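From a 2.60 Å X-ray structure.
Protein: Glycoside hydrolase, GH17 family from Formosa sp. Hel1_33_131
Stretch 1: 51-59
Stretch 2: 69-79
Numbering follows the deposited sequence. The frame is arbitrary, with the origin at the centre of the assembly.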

# COMPACT_ATOMS: atom_id res chain seq x y z
N ALA A 51 -11.17 17.98 -39.69
CA ALA A 51 -12.04 16.90 -39.24
C ALA A 51 -12.11 16.84 -37.73
O ALA A 51 -11.21 17.34 -37.04
CB ALA A 51 -11.52 15.57 -39.78
N ILE A 52 -13.18 16.20 -37.24
CA ILE A 52 -13.40 15.97 -35.82
C ILE A 52 -14.27 14.73 -35.62
O ILE A 52 -15.15 14.46 -36.43
CB ILE A 52 -14.05 17.22 -35.16
CG1 ILE A 52 -13.89 17.23 -33.65
CG2 ILE A 52 -15.53 17.34 -35.48
CD1 ILE A 52 -13.41 18.56 -33.11
N SER A 53 -14.07 14.02 -34.51
CA SER A 53 -15.06 13.04 -34.05
C SER A 53 -16.19 13.75 -33.28
O SER A 53 -15.90 14.66 -32.45
CB SER A 53 -14.39 11.96 -33.19
OG SER A 53 -13.57 11.14 -33.99
N TYR A 54 -17.44 13.38 -33.54
CA TYR A 54 -18.59 14.11 -32.95
C TYR A 54 -19.71 13.24 -32.39
O TYR A 54 -20.15 12.26 -32.99
CB TYR A 54 -19.18 15.10 -33.96
CG TYR A 54 -20.46 15.77 -33.46
CD1 TYR A 54 -20.41 16.83 -32.59
CD2 TYR A 54 -21.71 15.28 -33.81
CE1 TYR A 54 -21.57 17.42 -32.10
CE2 TYR A 54 -22.88 15.85 -33.33
CZ TYR A 54 -22.79 16.92 -32.47
OH TYR A 54 -23.96 17.49 -32.02
N GLY A 55 -20.14 13.63 -31.20
CA GLY A 55 -21.38 13.19 -30.62
C GLY A 55 -22.00 14.39 -29.93
O GLY A 55 -21.30 15.22 -29.34
N GLY A 56 -23.33 14.43 -29.91
CA GLY A 56 -24.12 15.57 -29.46
C GLY A 56 -24.97 15.28 -28.23
O GLY A 56 -25.77 16.12 -27.82
N TYR A 57 -24.81 14.10 -27.67
CA TYR A 57 -25.51 13.69 -26.46
C TYR A 57 -25.07 14.58 -25.32
O TYR A 57 -23.88 14.89 -25.20
CB TYR A 57 -25.17 12.25 -26.12
CG TYR A 57 -25.67 11.21 -27.10
CD1 TYR A 57 -26.98 10.75 -27.06
CD2 TYR A 57 -24.83 10.67 -28.07
CE1 TYR A 57 -27.43 9.77 -27.95
CE2 TYR A 57 -25.28 9.71 -28.96
CZ TYR A 57 -26.57 9.27 -28.90
OH TYR A 57 -27.00 8.29 -29.74
N ARG A 58 -26.05 15.00 -24.53
CA ARG A 58 -25.85 15.97 -23.41
C ARG A 58 -26.10 15.40 -22.03
O ARG A 58 -25.82 16.06 -21.05
CB ARG A 58 -26.72 17.22 -23.62
CG ARG A 58 -26.20 18.14 -24.72
CD ARG A 58 -27.33 18.90 -25.37
NE ARG A 58 -26.87 19.57 -26.60
CZ ARG A 58 -27.08 20.84 -26.95
NH1 ARG A 58 -26.60 21.21 -28.12
NH2 ARG A 58 -27.74 21.71 -26.19
N LYS A 59 -26.59 14.16 -21.95
CA LYS A 59 -26.95 13.52 -20.68
C LYS A 59 -26.21 12.21 -20.51
O LYS A 59 -25.51 11.76 -21.42
CB LYS A 59 -28.45 13.25 -20.64
CG LYS A 59 -29.36 14.44 -20.97
CD LYS A 59 -29.79 15.21 -19.74
CE LYS A 59 -30.77 16.29 -20.14
NZ LYS A 59 -31.02 17.22 -19.01
N GLU A 69 -32.83 20.62 -33.10
CA GLU A 69 -32.54 22.00 -32.66
C GLU A 69 -31.17 22.00 -31.91
O GLU A 69 -30.27 22.81 -32.21
CB GLU A 69 -33.80 22.61 -31.81
CG GLU A 69 -35.05 22.95 -32.68
CD GLU A 69 -36.11 21.84 -32.81
OE1 GLU A 69 -35.73 20.66 -33.06
OE2 GLU A 69 -37.34 22.15 -32.73
N GLU A 70 -30.99 21.04 -30.99
CA GLU A 70 -29.73 20.91 -30.23
C GLU A 70 -28.51 20.58 -31.12
O GLU A 70 -27.45 21.21 -31.01
CB GLU A 70 -29.87 19.89 -29.11
CG GLU A 70 -30.76 20.36 -27.97
CD GLU A 70 -31.10 19.27 -26.93
OE1 GLU A 70 -31.21 18.07 -27.27
OE2 GLU A 70 -31.27 19.62 -25.75
N LEU A 71 -28.69 19.66 -32.05
CA LEU A 71 -27.63 19.34 -32.99
C LEU A 71 -27.22 20.51 -33.88
O LEU A 71 -26.04 20.65 -34.19
CB LEU A 71 -28.02 18.14 -33.84
CG LEU A 71 -28.28 16.83 -33.06
CD1 LEU A 71 -28.97 15.82 -33.97
CD2 LEU A 71 -27.01 16.27 -32.46
N LYS A 72 -28.17 21.36 -34.26
CA LYS A 72 -27.86 22.54 -35.06
C LYS A 72 -27.00 23.53 -34.31
O LYS A 72 -26.07 24.10 -34.87
CB LYS A 72 -29.13 23.23 -35.54
CG LYS A 72 -29.86 22.49 -36.64
CD LYS A 72 -31.27 22.98 -36.86
CE LYS A 72 -31.31 24.29 -37.64
NZ LYS A 72 -32.71 24.53 -38.07
N GLU A 73 -27.29 23.71 -33.02
CA GLU A 73 -26.41 24.48 -32.14
C GLU A 73 -24.95 24.02 -32.28
O GLU A 73 -24.05 24.83 -32.53
CB GLU A 73 -26.88 24.38 -30.69
CG GLU A 73 -28.16 25.14 -30.35
CD GLU A 73 -28.68 24.93 -28.93
OE1 GLU A 73 -28.43 23.86 -28.32
OE2 GLU A 73 -29.32 25.85 -28.38
N ASP A 74 -24.72 22.70 -32.19
CA ASP A 74 -23.37 22.13 -32.29
C ASP A 74 -22.74 22.36 -33.64
O ASP A 74 -21.57 22.73 -33.75
CB ASP A 74 -23.38 20.62 -32.00
CG ASP A 74 -23.74 20.30 -30.57
OD1 ASP A 74 -23.89 21.24 -29.77
OD2 ASP A 74 -23.91 19.11 -30.22
N MET A 75 -23.52 22.12 -34.68
CA MET A 75 -23.04 22.30 -36.03
C MET A 75 -22.59 23.73 -36.25
O MET A 75 -21.55 23.95 -36.88
CB MET A 75 -24.11 21.93 -37.05
CG MET A 75 -24.52 20.47 -37.13
SD MET A 75 -23.22 19.26 -37.34
CE MET A 75 -22.91 18.78 -35.62
N LYS A 76 -23.36 24.70 -35.75
CA LYS A 76 -22.99 26.11 -35.92
C LYS A 76 -21.67 26.40 -35.23
O LYS A 76 -20.79 27.03 -35.83
CB LYS A 76 -24.08 27.07 -35.44
CG LYS A 76 -25.39 27.02 -36.24
CD LYS A 76 -26.22 28.29 -36.11
CE LYS A 76 -27.72 28.08 -36.34
NZ LYS A 76 -28.57 28.35 -35.16
N ILE A 77 -21.51 25.91 -33.99
CA ILE A 77 -20.27 26.03 -33.23
C ILE A 77 -19.06 25.41 -33.96
O ILE A 77 -17.98 26.03 -34.04
CB ILE A 77 -20.41 25.39 -31.83
CG1 ILE A 77 -21.35 26.19 -30.97
CG2 ILE A 77 -19.05 25.28 -31.12
CD1 ILE A 77 -21.97 25.40 -29.84
N LEU A 78 -19.22 24.20 -34.47
CA LEU A 78 -18.11 23.55 -35.14
C LEU A 78 -17.76 24.26 -36.42
O LEU A 78 -16.58 24.36 -36.78
CB LEU A 78 -18.45 22.07 -35.44
CG LEU A 78 -18.66 21.17 -34.22
CD1 LEU A 78 -18.92 19.75 -34.68
CD2 LEU A 78 -17.46 21.22 -33.29
N HIS A 79 -18.78 24.69 -37.15
CA HIS A 79 -18.58 25.37 -38.43
C HIS A 79 -17.84 26.68 -38.23
O HIS A 79 -16.94 27.02 -39.03
CB HIS A 79 -19.92 25.61 -39.12
CG HIS A 79 -19.78 26.29 -40.44
ND1 HIS A 79 -19.60 25.59 -41.62
CD2 HIS A 79 -19.72 27.60 -40.76
CE1 HIS A 79 -19.47 26.45 -42.61
NE2 HIS A 79 -19.53 27.67 -42.11

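How does Tyr54 reach the helix? Its CA-to-CB bond points toward the helix, and with chi1 in the t well (174°) and chi2 at 80° the ring places its hydroxyl beside Asp74. There Tyr54 OH donates a very short hydrogen bond of 2.4 Å to Asp74 OD2. Asp74 has chi1 in m and a nearly flat chi2 of -5°, and its OD2 lies at the edge of the ring, near its plane.

What packs around that ring? Met75 starts sideways, but its m, m conformation and a chi3 of 95° bring the methyl over one face: Met75 CE lies 3.8 Å from the centroid of the Tyr54 ring and 19° off its normal, a CH-pi contact. Leu71 also starts sideways, and its m, t rotamer places Leu71 CD2 at the ring edge, 4.2 Å from Tyr54 CE2. One turn beyond Asp74, Leu78 CD1 touches both Tyr54 CD1 at 3.9 Å and Ile52 CG2 at 4.2 Å, so a single methyl links the strand residue to the tyrosine.

Why does the chain come so close at Gly56? With no side chain, Gly56 can place its CA 3.6 Å from Asp74 OD2 and 4.2 Å from Leu71 CD2. A CB there would point toward the helix and clash with Leu71 CD2 and with Tyr54 OH.

How does Arg58 engage three acidic residues? From chi1 in m, its chi2 and chi3 are both t, and the extended side chain carries the guanidinium up to the helix. Arg58 NH2 forms a hydrogen-bonded salt bridge with Glu73 OE1 at 3.1 Å, near the guanidinium plane, while Arg58 NH1 makes a salt bridge with Asp74 OD1 at 3.2 Å. Asp74 thus serves tyrosine and arginine through different oxygens. Glu70 contributes differently: Glu70 CB covers one guanidinium face, 3.7 Å from Arg58 CZ.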